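Local structure of arginine decarboxylase (Campylobacter jejuni subsp. jejuni, 3NZP) at residues B[85-89]-B[115-119]. The protein probably catalyses the pyridoxal-phosphate-dependent decarboxylation of arginine to agmatine, a step in polyamine biosynthesis. Residues are numbered along the deposited sequence; the frame is centred on the assembly and turned at random.
With PLP (pyridoxal-5'-phosphate), chain E.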
ATOM      1  N   LEU B  85      10.414   3.780 -15.216  1.00 28.91           N
ATOM      2  CA  LEU B  85       8.969   3.662 -15.348  1.00 24.86           C
ATOM      3  C   LEU B  85       8.307   3.217 -14.053  1.00 25.80           C
ATOM      4  O   LEU B  85       7.161   3.573 -13.780  1.00 20.45           O
ATOM      5  CB  LEU B  85       8.620   2.688 -16.465  1.00 14.30           C
ATOM      6  CG  LEU B  85       8.827   3.221 -17.879  1.00 30.08           C
ATOM      7  CD1 LEU B  85       8.876   2.043 -18.842  1.00 27.73           C
ATOM      8  CD2 LEU B  85       7.709   4.214 -18.259  1.00 24.40           C
ATOM      9  N   LYS B  86       9.040   2.460 -13.246  1.00 26.07           N
ATOM     10  CA  LYS B  86       8.495   1.966 -11.992  1.00 28.28           C
ATOM     11  C   LYS B  86       7.896   3.035 -11.063  1.00 22.84           C
ATOM     12  O   LYS B  86       7.057   2.704 -10.237  1.00 30.53           O
ATOM     13  CB  LYS B  86       9.554   1.158 -11.236  1.00 21.28           C
ATOM     14  CG  LYS B  86      10.513   1.980 -10.418  1.00 39.53           C
ATOM     15  CD  LYS B  86      10.268   1.794  -8.936  1.00 53.33           C
ATOM     16  CE  LYS B  86      10.582   0.370  -8.481  1.00 70.42           C
ATOM     17  NZ  LYS B  86      12.003  -0.052  -8.713  1.00 71.81           N
ATOM     18  N   VAL B  87       8.301   4.301 -11.182  1.00 25.63           N
ATOM     19  CA  VAL B  87       7.748   5.332 -10.292  1.00 29.98           C
ATOM     20  C   VAL B  87       6.389   5.842 -10.768  1.00 29.03           C
ATOM     21  O   VAL B  87       5.682   6.523 -10.024  1.00 28.85           O
ATOM     22  CB  VAL B  87       8.705   6.572 -10.108  1.00 29.52           C
ATOM     23  CG1 VAL B  87      10.132   6.115  -9.957  1.00 16.60           C
ATOM     24  CG2 VAL B  87       8.555   7.553 -11.265  1.00 38.31           C
ATOM     25  N   ASN B  88       6.041   5.519 -12.011  1.00 28.60           N
ATOM     26  CA  ASN B  88       4.765   5.919 -12.586  1.00 29.15           C
ATOM     27  C   ASN B  88       4.672   5.454 -14.019  1.00 28.81           C
ATOM     28  O   ASN B  88       5.369   5.981 -14.880  1.00 31.15           O
ATOM     29  CB  ASN B  88       4.609   7.435 -12.565  1.00 28.31           C
ATOM     30  CG  ASN B  88       3.213   7.857 -12.940  1.00 28.96           C
ATOM     31  OD1 ASN B  88       2.579   7.224 -13.789  1.00 29.51           O
ATOM     32  ND2 ASN B  88       2.716   8.914 -12.316  1.00 27.99           N
ATOM     33  N   GLN B  89       3.815   4.480 -14.296  1.00 27.93           N
ATOM     34  CA  GLN B  89       3.708   4.001 -15.669  1.00 30.16           C
ATOM     35  C   GLN B  89       2.469   4.488 -16.385  1.00 30.40           C
ATOM     36  O   GLN B  89       2.216   4.094 -17.522  1.00 35.84           O
ATOM     37  CB  GLN B  89       3.723   2.483 -15.721  1.00 24.84           C
ATOM     38  CG  GLN B  89       4.866   1.853 -15.002  1.00 34.33           C
ATOM     39  CD  GLN B  89       4.423   1.214 -13.712  1.00 43.57           C
ATOM     40  OE1 GLN B  89       3.503   0.395 -13.705  1.00 49.83           O
ATOM     41  NE2 GLN B  89       5.074   1.575 -12.610  1.00 46.66           N
ATOM     42  N   GLU B 115       7.136  -3.600 -18.410  1.00 34.83           N
ATOM     43  CA  GLU B 115       7.739  -2.287 -18.599  1.00 35.21           C
ATOM     44  C   GLU B 115       8.648  -2.213 -19.820  1.00 36.01           C
ATOM     45  O   GLU B 115       8.645  -1.208 -20.538  1.00 33.66           O
ATOM     46  CB  GLU B 115       8.531  -1.872 -17.357  1.00 36.61           C
ATOM     47  CG  GLU B 115       7.691  -1.777 -16.109  1.00 34.75           C
ATOM     48  CD  GLU B 115       8.436  -1.157 -14.947  1.00 37.57           C
ATOM     49  OE1 GLU B 115       9.647  -1.430 -14.801  1.00 42.50           O
ATOM     50  OE2 GLU B 115       7.806  -0.410 -14.177  1.00 38.20           O
ATOM     51  N   LEU B 116       9.430  -3.264 -20.051  1.00 29.05           N
ATOM     52  CA  LEU B 116      10.333  -3.276 -21.195  1.00 29.73           C
ATOM     53  C   LEU B 116       9.530  -3.110 -22.479  1.00 33.51           C
ATOM     54  O   LEU B 116       9.888  -2.302 -23.335  1.00 28.59           O
ATOM     55  CB  LEU B 116      11.125  -4.587 -21.266  1.00 26.80           C
ATOM     56  CG  LEU B 116      12.563  -4.498 -21.794  1.00 21.81           C
ATOM     57  CD1 LEU B 116      12.986  -5.869 -22.255  1.00 19.20           C
ATOM     58  CD2 LEU B 116      12.674  -3.500 -22.934  1.00 24.62           C
ATOM     59  N   LEU B 117       8.449  -3.878 -22.617  1.00 27.99           N
ATOM     60  CA  LEU B 117       7.619  -3.769 -23.809  1.00 30.92           C
ATOM     61  C   LEU B 117       7.156  -2.334 -23.972  1.00 30.72           C
ATOM     62  O   LEU B 117       7.326  -1.747 -25.038  1.00 33.56           O
ATOM     63  CB  LEU B 117       6.395  -4.694 -23.742  1.00 34.94           C
ATOM     64  CG  LEU B 117       6.405  -6.056 -24.467  1.00 44.76           C
ATOM     65  CD1 LEU B 117       7.346  -5.992 -25.666  1.00 36.34           C
ATOM     66  CD2 LEU B 117       6.832  -7.175 -23.519  1.00 41.91           C
ATOM     67  N   LEU B 118       6.577  -1.770 -22.914  1.00 28.51           N
ATOM     68  CA  LEU B 118       6.104  -0.393 -22.957  1.00 28.47           C
ATOM     69  C   LEU B 118       7.228   0.496 -23.482  1.00 31.68           C
ATOM     70  O   LEU B 118       7.073   1.211 -24.473  1.00 26.06           O
ATOM     71  CB  LEU B 118       5.726   0.083 -21.556  1.00 26.01           C
ATOM     72  CG  LEU B 118       4.578   1.088 -21.384  1.00 30.88           C
ATOM     73  CD1 LEU B 118       4.921   1.975 -20.209  1.00 25.96           C
ATOM     74  CD2 LEU B 118       4.351   1.934 -22.647  1.00 36.95           C
ATOM     75  N   ALA B 119       8.364   0.440 -22.800  1.00 31.88           N
ATOM     76  CA  ALA B 119       9.521   1.232 -23.173  1.00 28.43           C
ATOM     77  C   ALA B 119       9.847   1.064 -24.648  1.00 32.18           C
ATOM     78  O   ALA B 119      10.084   2.039 -25.350  1.00 41.34           O
ATOM     79  CB  ALA B 119      10.701   0.840 -22.334  1.00 31.67           C
TER
HETATM   80  N1  PLP E 701      16.993   3.133 -10.575  1.00 67.11           N
HETATM   81  C2  PLP E 701      16.706   1.861 -10.281  1.00 70.31           C
HETATM   82  C2A PLP E 701      17.624   0.772 -10.766  1.00 59.62           C
HETATM   83  C3  PLP E 701      15.530   1.544  -9.538  1.00 76.36           C
HETATM   84  O3  PLP E 701      15.225   0.238  -9.239  1.00 79.52           O
HETATM   85  C4  PLP E 701      14.681   2.642  -9.083  1.00 71.86           C
HETATM   86  C4A PLP E 701      13.456   2.382  -8.299  1.00 51.54           C
HETATM   87  C5  PLP E 701      15.063   3.991  -9.445  1.00 70.40           C
HETATM   88  C6  PLP E 701      16.238   4.177 -10.185  1.00 71.54           C
HETATM   89  C5A PLP E 701      14.226   5.208  -9.026  1.00 64.15           C
HETATM   90  O4P PLP E 701      14.828   5.906  -7.919  1.00 52.96           O
HETATM   91  P   PLP E 701      13.894   7.181  -7.555  1.00 35.39           P
HETATM   92  O1P PLP E 701      14.636   8.054  -6.627  1.00 54.51           O
HETATM   93  O2P PLP E 701      13.520   8.021  -8.865  1.00 37.56           O
HETATM   94  O3P PLP E 701      12.551   6.689  -6.840  1.00 39.43           O
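Start with E115, whose m,t side chain reaches out from its helix to the short 3-10 segment 85-87. Its OE2 comes to 3.3 Å from the backbone N of K86, but the angle is too poor for a hydrogen bond, and it lies 3.7 Å from Q89 NE2; the other oxygen, OE1, is held by the backbone N of G111. Q89 starts out toward the helix, then folds back at chi2 = 106°, so that NE2 donates to L85 O at 3.1 Å. L85 O also accepts the backbone N of N88, at 2.9 Å, which ties the turn together. Farther along the helix from the carboxylate the contact turns apolar: L85, an m,t rotamer, sets its two methyls against neighbouring residues of the helix, CD2 at 4.1 Å from L118 CD1 and CD1 at 4.1 Å from A119 CB. K86 does something else. Its CB sets off sideways, and a chain bent at every torsion (chi1 p, chi2 110°, chi3 and chi4 p) carries NZ away from the helix to the pyridoxal phosphate, modelled unattached; K86 is predicted to be the Schiff-base lysine. In fold terms, the contact joins the loop after strand 79-84, first of the TIM-like barrel, to helix 113-122, which follows the second strand, 107-110. Helix 91-100 also packs on L85, helix 137-148 covers L116 and L117, and Y565 of the second subunit packs on L118 and hydrogen-bonds Q89 O.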